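Local coordinates for CymD (Pseudomonas putida, PDB 6Z34), which forms a FadL-family outer-membrane channel for monoaromatic hydrocarbons, which it probably takes up by lateral diffusion into the membrane, at residues D51-E56 against Q425-I430; A100-G105 against I135-P140; G383-A388 against V395-A400; V338-A343 against G356-Q361. One frame throughout, in Å; residues are numbered along the deposited sequence.

Contact 1: D51-E56 against Q425-I430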
loop_
_atom_site.group_PDB
_atom_site.type_symbol
_atom_site.label_atom_id
_atom_site.label_comp_id
_atom_site.label_asym_id
_atom_site.label_seq_id
_atom_site.Cartn_x
_atom_site.Cartn_y
_atom_site.Cartn_z
ATOM N N ASP A 51 10.479 -4.906 -3.210
ATOM C CA ASP A 51 9.695 -4.787 -4.427
ATOM C C ASP A 51 10.305 -3.691 -5.288
ATOM O O ASP A 51 10.708 -2.638 -4.780
ATOM C CB ASP A 51 8.231 -4.452 -4.123
ATOM C CG ASP A 51 7.447 -5.642 -3.577
ATOM O OD1 ASP A 51 8.048 -6.719 -3.350
ATOM O OD2 ASP A 51 6.227 -5.491 -3.360
ATOM N N ILE A 52 10.380 -3.955 -6.586
ATOM C CA ILE A 52 10.933 -3.040 -7.567
ATOM C C ILE A 52 9.823 -2.780 -8.570
ATOM O O ILE A 52 9.495 -3.653 -9.388
ATOM C CB ILE A 52 12.179 -3.614 -8.251
ATOM C CG1 ILE A 52 13.105 -4.242 -7.202
ATOM C CG2 ILE A 52 12.878 -2.542 -9.030
ATOM C CD1 ILE A 52 14.483 -4.502 -7.690
ATOM N N ILE A 53 9.227 -1.597 -8.493
ATOM C CA ILE A 53 8.062 -1.246 -9.285
ATOM C C ILE A 53 8.494 -0.251 -10.349
ATOM O O ILE A 53 8.947 0.852 -10.023
ATOM C CB ILE A 53 6.946 -0.656 -8.411
ATOM C CG1 ILE A 53 6.514 -1.682 -7.369
ATOM C CG2 ILE A 53 5.755 -0.202 -9.298
ATOM C CD1 ILE A 53 6.595 -1.184 -5.941
ATOM N N THR A 54 8.354 -0.642 -11.612
ATOM C CA THR A 54 8.478 0.255 -12.749
ATOM C C THR A 54 7.121 0.378 -13.429
ATOM O O THR A 54 6.436 -0.626 -13.656
ATOM C CB THR A 54 9.521 -0.253 -13.742
ATOM O OG1 THR A 54 9.238 -1.621 -14.065
ATOM C CG2 THR A 54 10.915 -0.151 -13.137
ATOM N N ALA A 55 6.732 1.604 -13.751
ATOM C CA ALA A 55 5.435 1.856 -14.350
ATOM C C ALA A 55 5.595 2.612 -15.660
ATOM O O ALA A 55 6.637 3.214 -15.932
ATOM C CB ALA A 55 4.529 2.637 -13.399
ATOM N N GLU A 56 4.541 2.561 -16.475
ATOM C CA GLU A 56 4.510 3.213 -17.776
ATOM C C GLU A 56 3.077 3.637 -18.046
ATOM O O GLU A 56 2.136 2.926 -17.689
ATOM C CB GLU A 56 5.005 2.287 -18.897
ATOM C CG GLU A 56 4.352 2.539 -20.258
ATOM C CD GLU A 56 4.422 1.338 -21.184
ATOM O OE1 GLU A 56 5.335 0.498 -21.016
ATOM O OE2 GLU A 56 3.560 1.237 -22.083
ATOM N N GLN A 425 2.317 -1.809 -15.674
ATOM C CA GLN A 425 3.111 -1.795 -14.457
ATOM C C GLN A 425 3.701 -3.173 -14.196
ATOM O O GLN A 425 2.989 -4.182 -14.252
ATOM C CB GLN A 425 2.261 -1.343 -13.272
ATOM C CG GLN A 425 2.996 -1.340 -11.967
ATOM C CD GLN A 425 2.088 -1.023 -10.803
ATOM O OE1 GLN A 425 1.600 -1.927 -10.110
ATOM N NE2 GLN A 425 1.853 0.268 -10.575
ATOM N N ILE A 426 5.000 -3.200 -13.901
ATOM C CA ILE A 426 5.739 -4.429 -13.641
ATOM C C ILE A 426 6.316 -4.347 -12.237
ATOM O O ILE A 426 7.069 -3.416 -11.918
ATOM C CB ILE A 426 6.852 -4.651 -14.675
ATOM C CG1 ILE A 426 6.249 -4.891 -16.058
ATOM C CG2 ILE A 426 7.740 -5.805 -14.256
ATOM C CD1 ILE A 426 7.262 -5.267 -17.113
ATOM N N VAL A 427 5.975 -5.323 -11.406
ATOM C CA VAL A 427 6.432 -5.389 -10.026
ATOM C C VAL A 427 7.316 -6.624 -9.912
ATOM O O VAL A 427 6.835 -7.760 -10.046
ATOM C CB VAL A 427 5.262 -5.463 -9.037
ATOM C CG1 VAL A 427 5.779 -5.555 -7.607
ATOM C CG2 VAL A 427 4.358 -4.268 -9.204
ATOM N N THR A 428 8.604 -6.404 -9.682
ATOM C CA THR A 428 9.552 -7.469 -9.429
ATOM C C THR A 428 9.746 -7.592 -7.925
ATOM O O THR A 428 10.031 -6.597 -7.249
ATOM C CB THR A 428 10.890 -7.187 -10.105
ATOM O OG1 THR A 428 10.698 -7.103 -11.515
ATOM C CG2 THR A 428 11.866 -8.310 -9.820
ATOM N N SER A 429 9.611 -8.808 -7.408
ATOM C CA SER A 429 9.656 -9.047 -5.974
ATOM C C SER A 429 10.651 -10.159 -5.678
ATOM O O SER A 429 10.609 -11.233 -6.291
ATOM C CB SER A 429 8.273 -9.412 -5.437
ATOM O OG SER A 429 8.196 -9.250 -4.035
ATOM N N ILE A 430 11.537 -9.904 -4.731
ATOM C CA ILE A 430 12.615 -10.821 -4.424
ATOM C C ILE A 430 12.822 -10.800 -2.915
ATOM O O ILE A 430 12.754 -9.741 -2.287
ATOM C CB ILE A 430 13.879 -10.432 -5.219
ATOM C CG1 ILE A 430 15.051 -11.372 -4.905
ATOM C CG2 ILE A 430 14.229 -8.989 -4.974
ATOM C CD1 ILE A 430 14.988 -12.694 -5.665
#
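Asp51-Glu56 and Gln425-Ile430 run antiparallel (167° between axes), their axes approaching to 4.6 Å, joined by four backbone bonds in two hydrogen-bonded pairs, Ile52 with Thr428 and Thr54 with Ile426. This is the closing seam of a FadL-type beta barrel, where the first barrel strand, 43-58, meets the last, 422-437. Ile52 N donates to Thr428 O at 2.7 Å, and Ile426 N reaches Thr54 O almost straight, at 3.0 Å.

Asp51, Ile53, Val427 and Ser429 lie on the face that meets the N-terminal segment inside the barrel, with Phe4, Pro11 and Gln14 against it. Ile53 and Val427 lie side by side and point the same way: CG1 of Ile53 is almost equally far from both methyls of Val427, 3.8 Å from CG2 and 3.9 Å from CG1. The other branch, Ile53 CG2, lies against the Gln425 chain. There CG is anti to the backbone N (chi1 178°) and the chain stays extended beyond it; Gln425 CG and CD both come to 4.0 Å from the methyl.

The other face carries Ile52, Thr54, Ile426 and Thr428. Here Thr54 OG1 comes 3.9 Å from Ile426 CB, while Thr428 packs on Phe397 and Leu399 of the next strand.

The side-chain hydrogen bond of the contact is at the Asp51 end. Both carboxylate oxygens are engaged there: OD2 accepts from Gln14 NE2 of helix 10-15, and Ser429 OG donates to Asp51 OD1 at 2.6 Å, from the syn side and 32° out of the carboxylate plane.

Contact 2: A100-G105 against I135-P140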
loop_
_atom_site.group_PDB
_atom_site.type_symbol
_atom_site.label_atom_id
_atom_site.label_comp_id
_atom_site.label_asym_id
_atom_site.label_seq_id
_atom_site.Cartn_x
_atom_site.Cartn_y
_atom_site.Cartn_z
ATOM N N ALA A 100 9.132 -4.374 9.022
ATOM C CA ALA A 100 8.998 -3.050 8.425
ATOM C C ALA A 100 8.710 -3.267 6.955
ATOM O O ALA A 100 9.545 -3.836 6.241
ATOM C CB ALA A 100 10.248 -2.203 8.620
ATOM N N PHE A 101 7.525 -2.828 6.527
ATOM C CA PHE A 101 7.017 -3.045 5.184
ATOM C C PHE A 101 6.739 -1.682 4.565
ATOM O O PHE A 101 5.930 -0.908 5.088
ATOM C CB PHE A 101 5.745 -3.897 5.211
ATOM C CG PHE A 101 5.965 -5.290 5.699
ATOM C CD1 PHE A 101 6.018 -5.568 7.056
ATOM C CD2 PHE A 101 6.130 -6.333 4.801
ATOM C CE1 PHE A 101 6.232 -6.871 7.505
ATOM C CE2 PHE A 101 6.340 -7.643 5.255
ATOM C CZ PHE A 101 6.400 -7.896 6.603
ATOM N N ALA A 102 7.401 -1.398 3.457
ATOM C CA ALA A 102 7.347 -0.101 2.815
ATOM C C ALA A 102 6.618 -0.226 1.492
ATOM O O ALA A 102 6.684 -1.264 0.824
ATOM C CB ALA A 102 8.757 0.461 2.592
ATOM N N SER A 103 5.903 0.834 1.133
ATOM C CA SER A 103 5.320 0.959 -0.191
ATOM C C SER A 103 5.616 2.347 -0.728
ATOM O O SER A 103 5.632 3.328 0.023
ATOM C CB SER A 103 3.807 0.679 -0.182
ATOM O OG SER A 103 3.073 1.749 0.372
ATOM N N ASP A 104 5.853 2.410 -2.038
ATOM C CA ASP A 104 6.288 3.599 -2.752
ATOM C C ASP A 104 5.572 3.627 -4.092
ATOM O O ASP A 104 5.415 2.585 -4.737
ATOM C CB ASP A 104 7.810 3.574 -2.970
ATOM C CG ASP A 104 8.431 4.958 -3.057
ATOM O OD1 ASP A 104 7.689 5.959 -3.149
ATOM O OD2 ASP A 104 9.685 5.038 -3.050
ATOM N N GLY A 105 5.146 4.815 -4.512
ATOM C CA GLY A 105 4.503 4.973 -5.805
ATOM C C GLY A 105 3.945 6.368 -5.935
ATOM O O GLY A 105 3.897 7.139 -4.971
ATOM N N ILE A 135 4.406 7.504 0.348
ATOM C CA ILE A 135 5.265 6.540 1.011
ATOM C C ILE A 135 4.545 6.097 2.270
ATOM O O ILE A 135 4.170 6.942 3.094
ATOM C CB ILE A 135 6.635 7.154 1.352
ATOM C CG1 ILE A 135 7.352 7.603 0.079
ATOM C CG2 ILE A 135 7.485 6.164 2.152
ATOM C CD1 ILE A 135 8.495 8.548 0.336
ATOM N N VAL A 136 4.353 4.783 2.424
ATOM C CA VAL A 136 3.791 4.220 3.648
ATOM C C VAL A 136 4.739 3.147 4.171
ATOM O O VAL A 136 5.027 2.162 3.476
ATOM C CB VAL A 136 2.379 3.646 3.436
ATOM C CG1 VAL A 136 1.832 3.037 4.749
ATOM C CG2 VAL A 136 1.434 4.732 2.886
ATOM N N LEU A 137 5.244 3.352 5.378
ATOM C CA LEU A 137 6.051 2.371 6.078
ATOM C C LEU A 137 5.202 1.811 7.210
ATOM O O LEU A 137 4.804 2.557 8.113
ATOM C CB LEU A 137 7.330 3.004 6.626
ATOM C CG LEU A 137 8.177 2.020 7.439
ATOM C CD1 LEU A 137 8.796 0.957 6.535
ATOM C CD2 LEU A 137 9.237 2.762 8.226
ATOM N N ARG A 138 4.924 0.509 7.166
ATOM C CA ARG A 138 4.115 -0.143 8.190
ATOM C C ARG A 138 5.005 -1.043 9.037
ATOM O O ARG A 138 5.796 -1.845 8.513
ATOM C CB ARG A 138 2.945 -0.910 7.556
ATOM C CG ARG A 138 2.241 -0.074 6.483
ATOM C CD ARG A 138 0.924 -0.690 5.954
ATOM N NE ARG A 138 -0.063 -0.761 7.016
ATOM C CZ ARG A 138 -1.254 -0.178 7.006
ATOM N NH1 ARG A 138 -1.658 0.535 5.944
ATOM N NH2 ARG A 138 -2.045 -0.323 8.076
ATOM N N ILE A 139 4.925 -0.861 10.348
ATOM C CA ILE A 139 5.777 -1.593 11.271
ATOM C C ILE A 139 4.867 -2.442 12.143
ATOM O O ILE A 139 4.392 -1.957 13.177
ATOM C CB ILE A 139 6.644 -0.649 12.122
ATOM C CG1 ILE A 139 7.474 0.272 11.224
ATOM C CG2 ILE A 139 7.529 -1.463 13.087
ATOM C CD1 ILE A 139 8.269 1.336 12.001
ATOM N N PRO A 140 4.594 -3.691 11.759
ATOM C CA PRO A 140 3.667 -4.526 12.529
ATOM C C PRO A 140 4.296 -5.105 13.775
ATOM O O PRO A 140 5.490 -5.406 13.819
ATOM C CB PRO A 140 3.311 -5.649 11.550
ATOM C CG PRO A 140 4.554 -5.781 10.720
ATOM C CD PRO A 140 5.034 -4.358 10.519
#
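Phe101 and Arg138 form one hydrogen-bonded pair between antiparallel barrel strands, and Ser103 with Val136 forms the second. Arg138 N reaches Phe101 O at 2.7 Å, nearly straight (177° at the hydrogen).

The Phe101 side chain starts beside the partner backbone, its CB 3.9 Å from Arg138 O, an oxygen that lies at the ring's edge near its plane. CG is anti to the carbonyl carbon (chi1 -65°), and beyond it the ring crosses Pro140 at about a right angle. CD1 meets Pro140 CD at 3.8 Å; one atom further, CE1 meets Pro140 CG, also at 3.8 Å. The side chain additionally touches Met31 and Glu84.

On the opposite face of the sheet, Leu137 turns CD1 back over the neighbouring strand, 3.7 Å from Phe101 O, with Ala102 CB at 4.0 Å and Ala100 CB at 4.1 Å. This methyl thus touches both alanines. Asp104 OD1 lies 3.6 Å from Ile135 CG1, while the carboxylate forms a salt bridge with Arg133 through OD2.

Arg138 passes Phe101 O with CB and CG, then bends away, and its NH2 meets both Asp158 OD2, in a salt bridge, and Thr244 OG1, in a hydrogen bond. Strand 80-91 flanks 100-105 through the backbones of Leu85 and Pro83, strand 151-171 flanks 135-140 through Ser163 and Trp161, and Phe4 and Met31 cover the inner face.

Contact 3: G383-A388 against V395-A400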
loop_
_atom_site.group_PDB
_atom_site.type_symbol
_atom_site.label_atom_id
_atom_site.label_comp_id
_atom_site.label_asym_id
_atom_site.label_seq_id
_atom_site.Cartn_x
_atom_site.Cartn_y
_atom_site.Cartn_z
ATOM N N GLY A 383 3.912 -14.585 -11.996
ATOM C CA GLY A 383 4.636 -15.835 -11.884
ATOM C C GLY A 383 5.773 -15.669 -10.898
ATOM O O GLY A 383 6.133 -14.552 -10.511
ATOM N N GLY A 384 6.345 -16.795 -10.496
ATOM C CA GLY A 384 7.451 -16.755 -9.556
ATOM C C GLY A 384 8.000 -18.141 -9.280
ATOM O O GLY A 384 7.485 -19.162 -9.762
ATOM N N PHE A 385 9.066 -18.155 -8.485
ATOM C CA PHE A 385 9.785 -19.369 -8.163
ATOM C C PHE A 385 10.474 -19.184 -6.822
ATOM O O PHE A 385 10.695 -18.061 -6.359
ATOM C CB PHE A 385 10.813 -19.744 -9.241
ATOM C CG PHE A 385 12.092 -18.949 -9.170
ATOM C CD1 PHE A 385 13.112 -19.316 -8.297
ATOM C CD2 PHE A 385 12.282 -17.851 -9.993
ATOM C CE1 PHE A 385 14.278 -18.584 -8.222
ATOM C CE2 PHE A 385 13.453 -17.116 -9.933
ATOM C CZ PHE A 385 14.452 -17.481 -9.045
ATOM N N SER A 386 10.818 -20.317 -6.212
ATOM C CA SER A 386 11.636 -20.350 -5.017
ATOM C C SER A 386 12.759 -21.358 -5.212
ATOM O O SER A 386 12.597 -22.377 -5.892
ATOM C CB SER A 386 10.813 -20.707 -3.780
ATOM O OG SER A 386 10.106 -19.582 -3.309
ATOM N N TYR A 387 13.909 -21.045 -4.630
ATOM C CA TYR A 387 15.030 -21.962 -4.574
ATOM C C TYR A 387 15.491 -22.056 -3.131
ATOM O O TYR A 387 15.601 -21.035 -2.443
ATOM C CB TYR A 387 16.183 -21.516 -5.467
ATOM C CG TYR A 387 17.232 -22.590 -5.612
ATOM C CD1 TYR A 387 17.073 -23.615 -6.526
ATOM C CD2 TYR A 387 18.364 -22.601 -4.804
ATOM C CE1 TYR A 387 18.032 -24.620 -6.657
ATOM C CE2 TYR A 387 19.324 -23.593 -4.925
ATOM C CZ TYR A 387 19.155 -24.601 -5.851
ATOM O OH TYR A 387 20.106 -25.595 -5.978
ATOM N N ALA A 388 15.733 -23.279 -2.671
ATOM C CA ALA A 388 16.261 -23.520 -1.337
ATOM C C ALA A 388 17.722 -23.924 -1.494
ATOM O O ALA A 388 18.021 -24.977 -2.058
ATOM C CB ALA A 388 15.451 -24.589 -0.613
ATOM N N VAL A 395 15.432 -18.515 -1.334
ATOM C CA VAL A 395 15.228 -17.329 -2.156
ATOM C C VAL A 395 13.886 -17.457 -2.853
ATOM O O VAL A 395 13.543 -18.529 -3.364
ATOM C CB VAL A 395 16.360 -17.139 -3.180
ATOM C CG1 VAL A 395 16.048 -15.978 -4.085
ATOM C CG2 VAL A 395 17.647 -16.891 -2.451
ATOM N N ASP A 396 13.117 -16.366 -2.845
ATOM C CA ASP A 396 11.822 -16.292 -3.503
ATOM C C ASP A 396 11.851 -15.133 -4.477
ATOM O O ASP A 396 12.470 -14.104 -4.196
ATOM C CB ASP A 396 10.687 -16.099 -2.506
ATOM C CG ASP A 396 10.731 -17.098 -1.370
ATOM O OD1 ASP A 396 10.313 -18.252 -1.573
ATOM O OD2 ASP A 396 11.162 -16.721 -0.263
ATOM N N PHE A 397 11.174 -15.296 -5.615
ATOM C CA PHE A 397 11.205 -14.296 -6.667
ATOM C C PHE A 397 9.868 -14.248 -7.384
ATOM O O PHE A 397 9.243 -15.279 -7.629
ATOM C CB PHE A 397 12.306 -14.568 -7.690
ATOM C CG PHE A 397 12.248 -13.661 -8.886
ATOM C CD1 PHE A 397 12.837 -12.413 -8.846
ATOM C CD2 PHE A 397 11.601 -14.056 -10.047
ATOM C CE1 PHE A 397 12.790 -11.574 -9.945
ATOM C CE2 PHE A 397 11.545 -13.215 -11.149
ATOM C CZ PHE A 397 12.142 -11.976 -11.096
ATOM N N SER A 398 9.478 -13.040 -7.786
ATOM C CA SER A 398 8.131 -12.779 -8.272
ATOM C C SER A 398 8.166 -11.714 -9.362
ATOM O O SER A 398 8.896 -10.726 -9.252
ATOM C CB SER A 398 7.244 -12.312 -7.121
ATOM O OG SER A 398 5.891 -12.567 -7.377
ATOM N N LEU A 399 7.355 -11.914 -10.394
ATOM C CA LEU A 399 7.144 -10.933 -11.448
ATOM C C LEU A 399 5.649 -10.807 -11.721
ATOM O O LEU A 399 4.967 -11.816 -11.921
ATOM C CB LEU A 399 7.887 -11.331 -12.716
ATOM C CG LEU A 399 8.036 -10.210 -13.736
ATOM C CD1 LEU A 399 9.098 -9.222 -13.283
ATOM C CD2 LEU A 399 8.377 -10.793 -15.093
ATOM N N ALA A 400 5.143 -9.572 -11.738
ATOM C CA ALA A 400 3.723 -9.334 -11.970
ATOM C C ALA A 400 3.539 -8.204 -12.972
ATOM O O ALA A 400 4.116 -7.124 -12.807
ATOM C CB ALA A 400 2.997 -8.997 -10.662
#
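Val395, near the start of strand 393-404 in this beta hairpin, pairs with Tyr387: Val395 N donates to Tyr387 O and Tyr387 N to Val395 O, both at 2.8 Å. The strands are antiparallel neighbours in the FadL-type barrel wall, and Phe385-Phe397 and Gly383-Leu399 repeat the two-bond pattern.

Asp396 faces the barrel interior opposite Ser386. Its OD1 is modelled implausibly close to Ser386 OG, so the detail there is doubtful; the hydroxyl has a hydrogen bond to Arg354 NH1, and the Asp396 side chain also touches Arg354.

Phe397 carries the apolar part. Its CG is anti to the backbone N (chi1 172°), whereas Phe385 places its CG in the crowded position between N and the carbonyl carbon (chi1 79°), and the two side chains cross obliquely. Phe397 CB sits over one face of the Phe385 ring, 4.0 Å from its centroid, a CH-pi contact. The rings themselves are inclined at 35°, and Phe385 CE2 comes 3.6 Å from Phe397 CD2. Phe397 O also lies only 3.0 Å from Gly384 CA, where the strands draw close.

Ser398 follows on the inner face, its CA 4.2 Å from that of Gly384, and its OG bonds to Pro11 O in helix 10-15. Leu399, on the outer face, closes the run with Gly383, its N 2.9 Å from Gly383 O.

The chemistry thus divides by face: aromatic carbon packs on the outer side, while on the polar inner side Ser398 ties the wall to helix 10-15 and Ser386 reaches Arg354 of the adjacent strand.

Contact 4: V338-A343 against G356-Q361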
loop_
_atom_site.group_PDB
_atom_site.type_symbol
_atom_site.label_atom_id
_atom_site.label_comp_id
_atom_site.label_asym_id
_atom_site.label_seq_id
_atom_site.Cartn_x
_atom_site.Cartn_y
_atom_site.Cartn_z
ATOM N N VAL A 338 -11.549 -7.357 -5.051
ATOM C CA VAL A 338 -10.382 -7.974 -5.654
ATOM C C VAL A 338 -10.544 -9.477 -5.567
ATOM O O VAL A 338 -10.970 -10.011 -4.536
ATOM C CB VAL A 338 -9.071 -7.521 -4.980
ATOM C CG1 VAL A 338 -7.890 -8.164 -5.676
ATOM C CG2 VAL A 338 -8.952 -6.001 -5.021
ATOM N N TYR A 339 -10.216 -10.150 -6.659
ATOM C CA TYR A 339 -10.198 -11.600 -6.722
ATOM C C TYR A 339 -8.786 -12.030 -7.060
ATOM O O TYR A 339 -8.210 -11.526 -8.031
ATOM C CB TYR A 339 -11.171 -12.124 -7.771
ATOM C CG TYR A 339 -12.585 -11.643 -7.603
ATOM C CD1 TYR A 339 -13.485 -12.334 -6.799
ATOM C CD2 TYR A 339 -13.035 -10.509 -8.276
ATOM C CE1 TYR A 339 -14.797 -11.902 -6.659
ATOM C CE2 TYR A 339 -14.342 -10.069 -8.145
ATOM C CZ TYR A 339 -15.216 -10.768 -7.333
ATOM O OH TYR A 339 -16.506 -10.327 -7.195
ATOM N N SER A 340 -8.245 -12.964 -6.273
ATOM C CA SER A 340 -6.888 -13.482 -6.434
ATOM C C SER A 340 -6.914 -15.001 -6.593
ATOM O O SER A 340 -7.522 -15.707 -5.780
ATOM C CB SER A 340 -6.002 -13.117 -5.227
ATOM O OG SER A 340 -5.800 -11.721 -5.105
ATOM N N LEU A 341 -6.193 -15.501 -7.596
ATOM C CA LEU A 341 -6.143 -16.921 -7.912
ATOM C C LEU A 341 -4.721 -17.283 -8.302
ATOM O O LEU A 341 -4.186 -16.709 -9.256
ATOM C CB LEU A 341 -7.109 -17.254 -9.064
ATOM C CG LEU A 341 -7.112 -18.663 -9.676
ATOM C CD1 LEU A 341 -7.381 -19.763 -8.626
ATOM C CD2 LEU A 341 -8.135 -18.751 -10.833
ATOM N N GLY A 342 -4.115 -18.244 -7.585
ATOM C CA GLY A 342 -2.793 -18.731 -7.937
ATOM C C GLY A 342 -2.580 -20.199 -7.610
ATOM O O GLY A 342 -3.399 -20.834 -6.940
ATOM N N ALA A 343 -1.444 -20.730 -8.083
ATOM C CA ALA A 343 -1.067 -22.127 -7.882
ATOM C C ALA A 343 0.434 -22.245 -7.644
ATOM O O ALA A 343 1.216 -21.387 -8.058
ATOM C CB ALA A 343 -1.457 -23.002 -9.076
ATOM N N GLY A 356 -0.189 -16.844 -11.050
ATOM C CA GLY A 356 -1.400 -16.272 -10.492
ATOM C C GLY A 356 -2.067 -15.270 -11.405
ATOM O O GLY A 356 -1.459 -14.750 -12.346
ATOM N N VAL A 357 -3.337 -15.000 -11.101
ATOM C CA VAL A 357 -4.134 -14.003 -11.794
ATOM C C VAL A 357 -4.780 -13.104 -10.754
ATOM O O VAL A 357 -5.261 -13.574 -9.717
ATOM C CB VAL A 357 -5.212 -14.648 -12.688
ATOM C CG1 VAL A 357 -6.036 -13.582 -13.371
ATOM C CG2 VAL A 357 -4.573 -15.538 -13.722
ATOM N N HIS A 358 -4.824 -11.813 -11.051
ATOM C CA HIS A 358 -5.346 -10.811 -10.141
ATOM C C HIS A 358 -6.350 -9.940 -10.892
ATOM O O HIS A 358 -6.087 -9.533 -12.029
ATOM C CB HIS A 358 -4.176 -10.004 -9.591
ATOM C CG HIS A 358 -4.574 -8.883 -8.699
ATOM N ND1 HIS A 358 -4.715 -7.590 -9.149
ATOM C CD2 HIS A 358 -4.861 -8.860 -7.379
ATOM C CE1 HIS A 358 -5.072 -6.816 -8.141
ATOM N NE2 HIS A 358 -5.159 -7.560 -7.055
ATOM N N TYR A 359 -7.505 -9.674 -10.276
ATOM C CA TYR A 359 -8.569 -8.894 -10.914
ATOM C C TYR A 359 -9.209 -7.984 -9.874
ATOM O O TYR A 359 -9.830 -8.461 -8.914
ATOM C CB TYR A 359 -9.621 -9.798 -11.555
ATOM C CG TYR A 359 -10.809 -9.074 -12.178
ATOM C CD1 TYR A 359 -11.893 -8.657 -11.400
ATOM C CD2 TYR A 359 -10.859 -8.829 -13.542
ATOM C CE1 TYR A 359 -12.975 -8.016 -11.963
ATOM C CE2 TYR A 359 -11.940 -8.181 -14.110
ATOM C CZ TYR A 359 -12.988 -7.777 -13.317
ATOM O OH TYR A 359 -14.052 -7.129 -13.895
ATOM N N ALA A 360 -9.080 -6.677 -10.081
ATOM C CA ALA A 360 -9.623 -5.665 -9.188
ATOM C C ALA A 360 -10.638 -4.812 -9.942
ATOM O O ALA A 360 -10.421 -4.443 -11.101
ATOM C CB ALA A 360 -8.512 -4.789 -8.622
ATOM N N GLN A 361 -11.751 -4.508 -9.286
ATOM C CA GLN A 361 -12.839 -3.789 -9.931
ATOM C C GLN A 361 -13.683 -3.116 -8.861
ATOM O O GLN A 361 -13.806 -3.623 -7.743
ATOM C CB GLN A 361 -13.697 -4.738 -10.775
ATOM C CG GLN A 361 -14.969 -4.137 -11.321
ATOM C CD GLN A 361 -14.692 -3.050 -12.328
ATOM O OE1 GLN A 361 -14.421 -1.901 -11.970
ATOM N NE2 GLN A 361 -14.744 -3.411 -13.603
#
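Val338 and His358 make the tight end of this hairpin contact in the barrel wall. His358 CG is anti to the backbone N (chi1 177°), and the imidazole crosses Val338 obliquely, with NE2 only 3.1 Å from Val338 CG1 and CD2 3.5 Å from the same methyl. The other methyl, Val338 CG2, rests on Ala360 CB at 3.8 Å. Ser340 OG lies at the edge of the imidazole, near its plane and 3.8 Å from CD2, and bonds to Gly17 O of the N-terminal segment. At the far end Gly342 and Gly356 bring the backbones together, CA to CA 3.8 Å, and Leu341 O lies 3.1 Å from Gly356 CA.

The outer side is looser. Tyr339 and Tyr359 lie side by side and point the same way, touching through Tyr339 CD2 and Tyr359 CD1 at 3.8 Å; Tyr359 CD1 meets the Tyr339 ring at its edge. Beyond them Leu341 and Val357 stand on the surface, where the CB of each comes near the partner's carbonyl oxygen. Underneath, the backbones stay hydrogen-bonded, with Tyr339 N to Tyr359 O at 2.8 Å.

Strand 294-303 flanks 338-343, bonding through Lys301, Asp299 and Ala297, with Tyr300 meeting the Tyr339 ring. On the other side strand 378-388 receives His358 on Ser380 and Tyr359 on Thr379, while Leu6 and Ile19 approach Ser340 from inside the barrel.

How the contacts relate
From the N terminus, the first wall strand, 43-58, carries 51-56, but contact 1 closes only when the last strand arrives at 425-430, so its loop encloses the other three. Within that loop contacts 2, 4 and 3 close one after another without crossing: contact 2 spans about thirty residues, while contacts 4 and 3 are hairpins. Contact 1 touches contact 2 through Ile53 CD1, packed near Asp104 O, and joins contact 3 directly, as strands 393-404 and 422-437 are neighbours. Contacts 3 and 4 occupy successive hairpins with adjoining strands, their nearest atoms about 5 Å apart. Contact 1 joins the first and last wall strands; the others join strands close in sequence.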